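Local coordinates for protein putative alpha-galactosidase (Bacteroides fragilis, PDB 4NZJ) that probably hydrolyses terminal, non-reducing alpha-D-galactose residues from alpha-galactosides, as a glycoside hydrolase family 27 enzyme built on a TIM barrel, at residues Asn105-Phe110 with Asp142-Leu147; Gly154-Asp159 with Glu203-Asp208; Leu181-Asp186 with Asp215-Asp220; Glu233-Met238 with Ile249-Cys254. All coordinates share one frame; numbering follows the deposited sequence.

Contact 1 of 4, residues Asn105-Phe110 with Asp142-Leu147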
# COMPACT_ATOMS: atom_id res chain seq x y z
N ASN A 105 -1.48 -7.48 -5.67
CA ASN A 105 -0.44 -8.36 -6.18
C ASN A 105 -1.09 -9.63 -6.71
O ASN A 105 -2.01 -10.18 -6.08
CB ASN A 105 0.58 -8.68 -5.10
CG ASN A 105 1.63 -9.68 -5.55
OD1 ASN A 105 1.37 -10.88 -5.61
ND2 ASN A 105 2.83 -9.19 -5.87
N SER A 106 -0.61 -10.09 -7.86
CA SER A 106 -1.25 -11.17 -8.61
C SER A 106 -0.97 -12.60 -8.15
O SER A 106 -1.61 -13.53 -8.64
CB SER A 106 -0.83 -11.07 -10.07
OG SER A 106 0.58 -11.30 -10.20
N TRP A 107 -0.00 -12.80 -7.26
CA TRP A 107 0.51 -14.15 -7.04
C TRP A 107 -0.52 -15.10 -6.44
O TRP A 107 -0.75 -16.18 -6.97
CB TRP A 107 1.78 -14.15 -6.18
CG TRP A 107 2.24 -15.54 -6.00
CD1 TRP A 107 2.15 -16.30 -4.86
CD2 TRP A 107 2.77 -16.40 -7.01
NE1 TRP A 107 2.63 -17.56 -5.09
CE2 TRP A 107 3.01 -17.66 -6.41
CE3 TRP A 107 3.08 -16.23 -8.37
CZ2 TRP A 107 3.55 -18.73 -7.11
CZ3 TRP A 107 3.61 -17.30 -9.07
CH2 TRP A 107 3.84 -18.54 -8.44
N ASN A 108 -1.13 -14.70 -5.33
CA ASN A 108 -2.04 -15.59 -4.62
C ASN A 108 -3.22 -16.01 -5.49
O ASN A 108 -3.64 -17.17 -5.46
CB ASN A 108 -2.54 -14.94 -3.33
CG ASN A 108 -3.24 -15.93 -2.42
OD1 ASN A 108 -4.47 -15.92 -2.29
ND2 ASN A 108 -2.47 -16.80 -1.79
N THR A 109 -3.74 -15.08 -6.28
CA THR A 109 -4.92 -15.37 -7.10
C THR A 109 -4.59 -16.22 -8.32
O THR A 109 -5.31 -17.17 -8.63
CB THR A 109 -5.60 -14.06 -7.56
OG1 THR A 109 -6.03 -13.33 -6.41
CG2 THR A 109 -6.80 -14.36 -8.45
N PHE A 110 -3.51 -15.87 -9.02
CA PHE A 110 -3.27 -16.44 -10.35
C PHE A 110 -2.02 -17.31 -10.48
O PHE A 110 -1.93 -18.12 -11.42
CB PHE A 110 -3.23 -15.32 -11.39
CG PHE A 110 -4.54 -14.61 -11.55
CD1 PHE A 110 -5.66 -15.28 -12.02
CD2 PHE A 110 -4.66 -13.26 -11.24
CE1 PHE A 110 -6.87 -14.63 -12.17
CE2 PHE A 110 -5.87 -12.60 -11.39
CZ PHE A 110 -6.98 -13.29 -11.86
N ASP A 142 3.47 -10.61 -10.69
CA ASP A 142 4.46 -11.31 -9.89
C ASP A 142 5.29 -12.26 -10.77
O ASP A 142 5.51 -11.97 -11.94
CB ASP A 142 3.78 -12.01 -8.71
CG ASP A 142 4.71 -12.19 -7.51
OD1 ASP A 142 4.88 -11.22 -6.74
OD2 ASP A 142 5.27 -13.29 -7.36
N ASP A 143 5.75 -13.38 -10.21
CA ASP A 143 6.71 -14.27 -10.88
C ASP A 143 6.07 -14.97 -12.09
O ASP A 143 4.84 -15.04 -12.21
CB ASP A 143 7.19 -15.30 -9.84
CG ASP A 143 8.56 -15.92 -10.14
OD1 ASP A 143 9.16 -15.69 -11.21
OD2 ASP A 143 9.02 -16.68 -9.25
N PHE A 144 6.91 -15.47 -12.99
CA PHE A 144 6.49 -16.26 -14.17
C PHE A 144 5.84 -15.47 -15.32
O PHE A 144 5.21 -16.08 -16.19
CB PHE A 144 5.56 -17.42 -13.80
CG PHE A 144 6.18 -18.47 -12.92
CD1 PHE A 144 6.10 -18.36 -11.54
CD2 PHE A 144 6.79 -19.58 -13.47
CE1 PHE A 144 6.63 -19.34 -10.72
CE2 PHE A 144 7.34 -20.56 -12.66
CZ PHE A 144 7.26 -20.44 -11.29
N TRP A 145 5.99 -14.15 -15.35
CA TRP A 145 5.63 -13.38 -16.56
C TRP A 145 6.66 -13.62 -17.67
O TRP A 145 6.38 -13.42 -18.85
CB TRP A 145 5.51 -11.88 -16.26
CG TRP A 145 6.78 -11.27 -15.80
CD1 TRP A 145 7.21 -11.11 -14.51
CD2 TRP A 145 7.82 -10.74 -16.64
NE1 TRP A 145 8.45 -10.51 -14.50
CE2 TRP A 145 8.85 -10.28 -15.79
CE3 TRP A 145 7.98 -10.62 -18.02
CZ2 TRP A 145 10.02 -9.70 -16.28
CZ3 TRP A 145 9.14 -10.04 -18.51
CH2 TRP A 145 10.15 -9.60 -17.64
N GLN A 146 7.86 -14.03 -17.26
CA GLN A 146 8.99 -14.25 -18.16
C GLN A 146 9.28 -15.74 -18.34
O GLN A 146 8.86 -16.57 -17.52
CB GLN A 146 10.24 -13.53 -17.64
CG GLN A 146 10.89 -14.13 -16.39
CD GLN A 146 10.26 -13.64 -15.09
OE1 GLN A 146 9.07 -13.85 -14.83
NE2 GLN A 146 11.07 -12.99 -14.24
N LEU A 147 10.03 -16.07 -19.39
CA LEU A 147 10.42 -17.44 -19.68
C LEU A 147 11.61 -17.86 -18.81
O LEU A 147 12.28 -17.01 -18.21
CB LEU A 147 10.75 -17.61 -21.16
CG LEU A 147 9.60 -17.34 -22.14
CD1 LEU A 147 10.06 -17.57 -23.57
CD2 LEU A 147 8.38 -18.20 -21.82

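Contact 2 of 4, residues Gly154-Asp159 with Glu203-Asp208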
# COMPACT_ATOMS: atom_id res chain seq x y z
N GLY A 154 20.19 -11.24 -24.96
CA GLY A 154 20.57 -10.58 -23.72
C GLY A 154 19.42 -10.02 -22.92
O GLY A 154 19.64 -9.39 -21.89
N HIS A 155 18.19 -10.25 -23.39
CA HIS A 155 17.00 -9.70 -22.74
C HIS A 155 16.12 -10.78 -22.14
O HIS A 155 16.04 -11.90 -22.66
CB HIS A 155 16.17 -8.92 -23.76
CG HIS A 155 16.86 -7.70 -24.29
ND1 HIS A 155 16.57 -6.43 -23.85
CD2 HIS A 155 17.83 -7.56 -25.22
CE1 HIS A 155 17.33 -5.56 -24.48
NE2 HIS A 155 18.11 -6.22 -25.32
N LEU A 156 15.43 -10.42 -21.06
CA LEU A 156 14.35 -11.25 -20.52
C LEU A 156 13.35 -11.50 -21.64
O LEU A 156 13.12 -10.64 -22.49
CB LEU A 156 13.67 -10.55 -19.35
CG LEU A 156 14.53 -10.39 -18.10
CD1 LEU A 156 13.88 -9.39 -17.15
CD2 LEU A 156 14.79 -11.72 -17.42
N GLN A 157 12.76 -12.70 -21.65
CA GLN A 157 11.76 -13.04 -22.65
C GLN A 157 10.39 -13.03 -22.02
O GLN A 157 10.13 -13.79 -21.11
CB GLN A 157 12.04 -14.42 -23.23
CG GLN A 157 13.38 -14.57 -23.91
CD GLN A 157 13.54 -15.94 -24.53
OE1 GLN A 157 13.14 -16.16 -25.67
NE2 GLN A 157 14.11 -16.87 -23.78
N ILE A 158 9.50 -12.17 -22.51
CA ILE A 158 8.12 -12.17 -22.05
C ILE A 158 7.47 -13.48 -22.49
O ILE A 158 7.68 -13.93 -23.61
CB ILE A 158 7.32 -10.98 -22.63
CG1 ILE A 158 7.88 -9.65 -22.10
CG2 ILE A 158 5.85 -11.10 -22.26
CD1 ILE A 158 7.53 -8.47 -22.97
N ASP A 159 6.71 -14.10 -21.60
CA ASP A 159 5.91 -15.26 -21.97
C ASP A 159 4.76 -14.75 -22.83
O ASP A 159 3.78 -14.20 -22.30
CB ASP A 159 5.39 -15.98 -20.72
CG ASP A 159 4.65 -17.26 -21.03
OD1 ASP A 159 4.10 -17.40 -22.15
OD2 ASP A 159 4.63 -18.14 -20.14
N GLU A 203 20.98 -3.29 -15.70
CA GLU A 203 20.81 -2.11 -16.53
C GLU A 203 19.88 -2.43 -17.70
O GLU A 203 18.92 -1.69 -17.96
CB GLU A 203 22.16 -1.59 -17.02
CG GLU A 203 23.15 -1.28 -15.90
CD GLU A 203 24.20 -2.37 -15.70
OE1 GLU A 203 23.84 -3.57 -15.63
OE2 GLU A 203 25.40 -2.01 -15.61
N THR A 204 20.14 -3.53 -18.39
CA THR A 204 19.28 -3.98 -19.49
C THR A 204 17.84 -4.17 -19.03
O THR A 204 16.90 -3.70 -19.67
CB THR A 204 19.79 -5.30 -20.10
OG1 THR A 204 21.09 -5.09 -20.66
CG2 THR A 204 18.86 -5.81 -21.19
N ASP A 205 17.67 -4.87 -17.92
CA ASP A 205 16.33 -5.21 -17.46
C ASP A 205 15.55 -3.96 -17.05
O ASP A 205 14.39 -3.80 -17.42
CB ASP A 205 16.39 -6.26 -16.36
CG ASP A 205 16.88 -7.61 -16.87
OD1 ASP A 205 17.16 -7.74 -18.08
OD2 ASP A 205 17.00 -8.54 -16.05
N ALA A 206 16.21 -3.06 -16.32
CA ALA A 206 15.57 -1.81 -15.91
C ALA A 206 15.14 -0.98 -17.12
O ALA A 206 14.03 -0.43 -17.13
CB ALA A 206 16.51 -1.01 -15.02
N LYS A 207 15.99 -0.91 -18.13
CA LYS A 207 15.66 -0.15 -19.35
C LYS A 207 14.48 -0.78 -20.07
O LYS A 207 13.62 -0.07 -20.60
CB LYS A 207 16.87 -0.05 -20.28
CG LYS A 207 17.94 0.90 -19.78
CD LYS A 207 17.42 2.33 -19.71
CE LYS A 207 18.43 3.28 -19.08
NZ LYS A 207 19.81 3.01 -19.57
N ASP A 208 14.41 -2.11 -20.08
CA ASP A 208 13.27 -2.79 -20.68
C ASP A 208 12.00 -2.49 -19.88
O ASP A 208 10.96 -2.13 -20.47
CB ASP A 208 13.49 -4.31 -20.76
CG ASP A 208 14.37 -4.72 -21.93
OD1 ASP A 208 14.64 -3.91 -22.84
OD2 ASP A 208 14.79 -5.90 -21.96
O HOH W 1 21.76 -7.57 -21.94
O HOH W 2 15.59 -7.80 -20.29
O HOH W 3 12.91 -7.88 -22.60

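Contact 3 of 4, residues Leu181-Asp186 with Asp215-Asp220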
# COMPACT_ATOMS: atom_id res chain seq x y z
N LEU A 181 1.66 0.01 -12.99
CA LEU A 181 2.01 -1.39 -13.24
C LEU A 181 3.27 -1.80 -12.48
O LEU A 181 4.32 -1.18 -12.62
CB LEU A 181 2.25 -1.63 -14.73
CG LEU A 181 2.70 -3.05 -15.08
CD1 LEU A 181 1.63 -4.05 -14.73
CD2 LEU A 181 3.06 -3.15 -16.54
N GLY A 182 3.15 -2.88 -11.71
CA GLY A 182 4.31 -3.49 -11.07
C GLY A 182 4.75 -4.75 -11.78
O GLY A 182 3.95 -5.44 -12.42
N ILE A 183 6.05 -5.03 -11.69
CA ILE A 183 6.62 -6.23 -12.28
C ILE A 183 7.58 -6.83 -11.26
O ILE A 183 7.84 -6.23 -10.22
CB ILE A 183 7.31 -5.92 -13.64
CG1 ILE A 183 7.34 -7.16 -14.54
CG2 ILE A 183 8.70 -5.33 -13.45
CD1 ILE A 183 7.39 -6.82 -16.01
N TYR A 184 8.07 -8.02 -11.57
CA TYR A 184 8.82 -8.82 -10.62
C TYR A 184 10.11 -9.32 -11.24
O TYR A 184 10.12 -9.80 -12.38
CB TYR A 184 7.95 -10.01 -10.19
CG TYR A 184 8.67 -11.06 -9.38
CD1 TYR A 184 9.41 -12.05 -10.01
CD2 TYR A 184 8.62 -11.07 -7.99
CE1 TYR A 184 10.07 -13.02 -9.28
CE2 TYR A 184 9.28 -12.03 -7.25
CZ TYR A 184 10.01 -13.01 -7.90
OH TYR A 184 10.68 -13.98 -7.19
N SER A 185 11.19 -9.26 -10.48
CA SER A 185 12.39 -10.00 -10.83
C SER A 185 13.12 -10.40 -9.56
O SER A 185 12.56 -10.32 -8.46
CB SER A 185 13.30 -9.20 -11.76
OG SER A 185 14.34 -10.02 -12.27
N ASP A 186 14.35 -10.88 -9.70
CA ASP A 186 15.09 -11.47 -8.60
C ASP A 186 16.57 -11.15 -8.79
O ASP A 186 17.06 -11.14 -9.93
CB ASP A 186 14.85 -12.98 -8.61
CG ASP A 186 15.36 -13.69 -7.38
OD1 ASP A 186 16.59 -13.83 -7.25
OD2 ASP A 186 14.52 -14.14 -6.57
N ASP A 215 6.00 0.80 -13.44
CA ASP A 215 5.99 1.82 -12.41
C ASP A 215 6.52 1.33 -11.05
O ASP A 215 6.75 2.13 -10.15
CB ASP A 215 4.56 2.32 -12.23
CG ASP A 215 3.97 2.85 -13.52
OD1 ASP A 215 4.51 3.85 -14.03
OD2 ASP A 215 3.00 2.25 -14.03
N LEU A 216 6.71 0.02 -10.92
CA LEU A 216 7.18 -0.59 -9.68
C LEU A 216 7.89 -1.89 -10.01
O LEU A 216 7.44 -2.65 -10.86
CB LEU A 216 5.99 -0.83 -8.74
CG LEU A 216 6.25 -1.55 -7.40
CD1 LEU A 216 5.23 -1.13 -6.35
CD2 LEU A 216 6.23 -3.06 -7.58
N LEU A 217 9.01 -2.12 -9.32
CA LEU A 217 9.72 -3.40 -9.39
C LEU A 217 9.79 -4.01 -8.01
O LEU A 217 10.30 -3.38 -7.08
CB LEU A 217 11.14 -3.20 -9.91
CG LEU A 217 12.02 -4.46 -9.89
CD1 LEU A 217 11.44 -5.52 -10.82
CD2 LEU A 217 13.47 -4.16 -10.24
N LYS A 218 9.26 -5.23 -7.89
CA LYS A 218 9.48 -6.07 -6.72
C LYS A 218 10.71 -6.93 -7.03
O LYS A 218 10.73 -7.65 -8.02
CB LYS A 218 8.26 -6.96 -6.45
CG LYS A 218 8.48 -7.97 -5.34
CD LYS A 218 7.26 -8.84 -5.12
CE LYS A 218 7.60 -10.09 -4.31
NZ LYS A 218 6.50 -11.09 -4.37
N TYR A 219 11.72 -6.84 -6.17
CA TYR A 219 13.00 -7.47 -6.43
C TYR A 219 13.33 -8.47 -5.33
O TYR A 219 13.70 -8.10 -4.21
CB TYR A 219 14.08 -6.39 -6.57
CG TYR A 219 15.30 -6.77 -7.39
CD1 TYR A 219 15.16 -7.43 -8.62
CD2 TYR A 219 16.58 -6.43 -6.97
CE1 TYR A 219 16.27 -7.76 -9.38
CE2 TYR A 219 17.70 -6.75 -7.73
CZ TYR A 219 17.54 -7.42 -8.94
OH TYR A 219 18.64 -7.73 -9.71
N ASP A 220 13.17 -9.74 -5.67
CA ASP A 220 13.25 -10.86 -4.74
C ASP A 220 14.70 -11.32 -4.59
O ASP A 220 15.56 -10.97 -5.40
CB ASP A 220 12.39 -12.00 -5.29
CG ASP A 220 11.77 -12.86 -4.22
OD1 ASP A 220 12.25 -12.88 -3.07
OD2 ASP A 220 10.76 -13.53 -4.56

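Contact 4 of 4, residues Glu233-Met238 with Ile249-Cys254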
# COMPACT_ATOMS: atom_id res chain seq x y z
N GLU A 233 24.79 -4.86 -1.97
CA GLU A 233 25.38 -4.45 -3.26
C GLU A 233 24.48 -4.79 -4.44
O GLU A 233 24.33 -3.98 -5.36
CB GLU A 233 26.76 -5.10 -3.47
CG GLU A 233 27.86 -4.61 -2.54
CD GLU A 233 28.28 -3.17 -2.78
OE1 GLU A 233 27.82 -2.54 -3.76
OE2 GLU A 233 29.08 -2.66 -1.97
N ARG A 234 23.87 -5.98 -4.42
CA ARG A 234 22.96 -6.39 -5.49
C ARG A 234 21.72 -5.50 -5.55
O ARG A 234 21.26 -5.12 -6.62
CB ARG A 234 22.56 -7.86 -5.35
CG ARG A 234 23.72 -8.82 -5.55
CD ARG A 234 23.26 -10.26 -5.73
NE ARG A 234 24.40 -11.15 -5.86
CZ ARG A 234 24.36 -12.40 -6.33
NH1 ARG A 234 23.23 -12.95 -6.74
NH2 ARG A 234 25.49 -13.10 -6.40
N TYR A 235 21.20 -5.14 -4.38
CA TYR A 235 20.07 -4.21 -4.32
C TYR A 235 20.49 -2.81 -4.74
O TYR A 235 19.76 -2.14 -5.46
CB TYR A 235 19.41 -4.22 -2.93
CG TYR A 235 18.47 -5.39 -2.79
CD1 TYR A 235 17.25 -5.40 -3.46
CD2 TYR A 235 18.81 -6.51 -2.03
CE1 TYR A 235 16.39 -6.48 -3.36
CE2 TYR A 235 17.96 -7.59 -1.92
CZ TYR A 235 16.75 -7.57 -2.59
OH TYR A 235 15.90 -8.64 -2.49
N ALA A 236 21.68 -2.38 -4.33
CA ALA A 236 22.17 -1.06 -4.75
C ALA A 236 22.34 -0.97 -6.27
O ALA A 236 22.00 0.04 -6.87
CB ALA A 236 23.48 -0.73 -4.06
N LYS A 237 22.86 -2.04 -6.87
CA LYS A 237 23.07 -2.10 -8.32
C LYS A 237 21.76 -1.93 -9.09
O LYS A 237 21.69 -1.14 -10.03
CB LYS A 237 23.73 -3.44 -8.69
CG LYS A 237 23.94 -3.67 -10.18
CD LYS A 237 25.10 -2.86 -10.73
CE LYS A 237 25.25 -3.09 -12.23
NZ LYS A 237 25.47 -4.52 -12.58
N MSE A 238 20.73 -2.67 -8.70
CA MSE A 238 19.43 -2.55 -9.37
C MSE A 238 18.83 -1.19 -9.10
O MSE A 238 18.19 -0.61 -9.97
CB MSE A 238 18.48 -3.68 -8.99
CG MSE A 238 17.07 -3.53 -9.58
SE MSE A 238 17.07 -3.40 -11.55
CE MSE A 238 16.95 -5.32 -11.93
N ILE A 249 10.27 4.70 -11.03
CA ILE A 249 9.97 3.31 -10.69
C ILE A 249 10.16 3.04 -9.20
O ILE A 249 11.27 3.16 -8.66
CB ILE A 249 10.81 2.32 -11.53
CG1 ILE A 249 10.63 2.61 -13.02
CG2 ILE A 249 10.41 0.88 -11.20
CD1 ILE A 249 11.39 1.68 -13.95
N VAL A 250 9.06 2.70 -8.54
CA VAL A 250 9.09 2.31 -7.14
C VAL A 250 9.88 1.01 -6.99
O VAL A 250 9.72 0.09 -7.79
CB VAL A 250 7.66 2.13 -6.58
CG1 VAL A 250 7.67 1.46 -5.21
CG2 VAL A 250 6.96 3.48 -6.53
N TYR A 251 10.70 0.94 -5.96
CA TYR A 251 11.62 -0.16 -5.75
C TYR A 251 11.25 -0.89 -4.46
O TYR A 251 11.44 -0.36 -3.36
CB TYR A 251 13.04 0.39 -5.69
CG TYR A 251 14.17 -0.62 -5.74
CD1 TYR A 251 13.99 -1.91 -6.24
CD2 TYR A 251 15.44 -0.25 -5.32
CE1 TYR A 251 15.06 -2.80 -6.29
CE2 TYR A 251 16.50 -1.12 -5.37
CZ TYR A 251 16.31 -2.40 -5.86
OH TYR A 251 17.38 -3.27 -5.90
N SER A 252 10.68 -2.08 -4.61
CA SER A 252 10.22 -2.91 -3.50
C SER A 252 11.26 -4.00 -3.24
O SER A 252 11.50 -4.87 -4.08
CB SER A 252 8.85 -3.50 -3.84
OG SER A 252 8.47 -4.55 -2.97
N VAL A 253 11.89 -3.94 -2.07
CA VAL A 253 12.95 -4.87 -1.69
C VAL A 253 12.33 -6.06 -0.98
O VAL A 253 11.54 -5.90 -0.05
CB VAL A 253 13.98 -4.14 -0.80
CG1 VAL A 253 14.97 -5.10 -0.16
CG2 VAL A 253 14.70 -3.08 -1.62
N CYS A 254 12.68 -7.27 -1.42
CA CYS A 254 12.13 -8.48 -0.85
C CYS A 254 13.22 -9.51 -0.56
O CYS A 254 13.55 -10.35 -1.40
CB CYS A 254 11.07 -9.07 -1.79
SG CYS A 254 10.28 -10.56 -1.18

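Contact 1 of 4, residues Asn105-Phe110 with Asp142-Leu147
Asp142 reaches across to Asn105, Ser106 and Trp107, and its side chain is the one to follow. At the root, Asp142 N gives a bent hydrogen bond to Ser106 OG, 3.0 Å away, and the same hydroxyl also bonds Asn140 O. Asp142 CB passes Ser106 OG at 3.6 Å. With CG anti to the backbone N (chi1 -153°), the carboxylate swings toward the Asn105-Trp107 turn, and Asp142 CG comes to rest 3.8 Å from Trp107 CB. The two oxygens part ways here. Asp142 OD1 takes a nearly straight bond from Asn105 ND2 (3.0 Å, 173° at the hydrogen), on the anti side but 28° out of the carboxylate plane; the oxygen lies in the amide plane of Asn105. Asp142 OD2 turns to the indole, 3.8 Å from Trp107 CE3. Asp142 OD2 also accepts from Asp143 N at 2.9 Å. Asn105 is itself steadied: Asn105 OD1 accepts from Trp107 N at 2.9 Å, a capping bond at the turn that leads into the helix. Further out, two rings meet rim to rim, Trp107 CZ3 to Phe144 CD1 at 3.7 Å. The contact joins the C-terminal end of strand 102-105 and the start of what follows it to the loop after strand 138-140, at the barrel mouth, where Asp143 OD2 bonds a glycerol. Asp142 OD1 has a second partner, Lys218 NZ, in a salt bridge. A buried carboxylate is therefore gripped by an amide, a lysine and a main-chain N-H, which leaves it little freedom to rotate.

Contact 2 of 4, residues Gly154-Asp159 with Glu203-Asp208
His155 and Asp208 tie one of the long loops of the (beta/alpha)8 barrel, the one between strand 138-140 and helix 166-176, to the outer helix 202-212. The bond is a His-carboxylate hydrogen bond: His155 ND1 donates to Asp208 OD2 over 2.6 Å, almost straight at 176°. OD2 lies in the imidazole plane and uses its syn lone pair, while ring and carboxylate are only 26° from coplanar. One helical turn earlier, Thr204 lays CG2 over a face of the same ring, 3.9 Å from its centroid, in a CH-pi contact. The imidazole is thus fixed from the edge by a carboxylate and from above by a methyl. With an acidic partner so close, a protonated His155 would probably be favoured. Leu156 points at the helix, its CD1 lying 3.4 Å from Asp205 OD2. That carboxylate is engaged elsewhere, through Ser198 OG and a salt bridge to Arg150. Water fills in between the loop backbone and the helix. One molecule links Gly154 O with Thr204 OG1; a second accepts from Leu156 N and donates to both Asp205 OD1 and Asp208 OD2. A third donates to Leu156 O and to Asp208 OD2, each at 2.8 Å, giving that one oxygen three donors: an imidazole and two waters.

Contact 3 of 4, residues Leu181-Asp186 with Asp215-Asp220
Tyr184 presents its ring edge to Lys218 and Asp220; both meet it near the ring plane rather than over a face. Lys218 runs out extended beside it, CD 3.9 Å from Tyr184 CD2, and at the ring's tip Tyr184 OH donates to Asp220 OD2 at 2.7 Å. The carboxylate stands almost square to the ring, at 88°, and receives the hydroxyl on its anti side. The ring of Tyr219, on the other side of the sheet, leans obliquely against the Asp186 backbone, Tyr219 CE1 to Asp186 C at 3.5 Å. Between these aromatic groups run two neighbouring parallel strands of the TIM barrel, joined by a beta-alpha-beta crossover through helix 202-212. The ladder alternates as parallel strands do: Leu216 O accepts from Ile183 N, Ile183 O from Lys218 N, Lys218 O from Ser185 N, and Ser185 O from Asp220 N at 2.9 Å. At the opening end, Leu181 is pinched by Asp215, whose backbone N reaches Leu181 O at 2.7 Å while its OD2 takes Leu181 N on the anti lone pair at 2.8 Å. On the Ile183 face, CG2 packs on Leu217 CD1, and both side chains continue onto Phe209 of the crossover helix. Past the ring, Lys218 NZ, already paired with Asp142, and Asp220 OD2 both hydrogen-bond a bound glycerol.

Contact 4 of 4, residues Glu233-Met238 with Ile249-Cys254
Tyr251 is the bump here, a ring pushed out from strand 250-254 with its tip in the hollow between Tyr235 and Met238, one turn apart on helix 228-243. Its CG is anti to the backbone N (chi1 -169°), and Tyr251 OH lands 3.3 Å from Met238 CB on one flank and 3.2 Å from Tyr235 CD1 on another. Met238, a selenomethionine, lays CG 3.9 Å from Tyr251 CE1 before its chain bends away. The Tyr235 ring fills the next hollow along, reaching back over the strand, where Val253 offers a complementary knob: CG1 sits over one ring face as a CH-pi contact, 3.9 Å from the centroid and 17° off the normal. Tyr251 OH meets the same ring at its edge. Helix and strand run antiparallel at 165°, as expected in the beta-alpha-beta unit that carries the chain from strand 216-220 to strand 250-254. At the bottom of the hollow Tyr251 OH donates to Tyr235 O at 2.7 Å, in the carbonyl plane on a lone pair. The two buried phenols both have main-chain carbonyl partners, Tyr235 O for Tyr251 and Tyr219 O for Tyr235, which pins the helix to the barrel wall by direction as well as fit.

Contacts 3 and 4, centres about 9 Å apart, share the barrel wall: strand 216-220 lies between 180-186 and 250-254, with Leu217 N bonded to Val250 O at 2.8 Å. Contact 1 sits about 11 Å from contact 3, centre to centre, and joins it at the barrel mouth through the Lys218 NZ to Asp142 OD1 salt bridge (2.9 Å). Glycerol, probably from the crystallisation liquor, is bound there by Asp143 of contact 1 and Lys218 and Asp220 of contact 3, consistent with a sugar pocket at the strands' C-terminal ends. Contact 2 lies about 17 Å from contact 1 between centres, yet its loop bonds Trp145 O through Asp159 N (2.8 Å), and its helix packs beside that of contact 4.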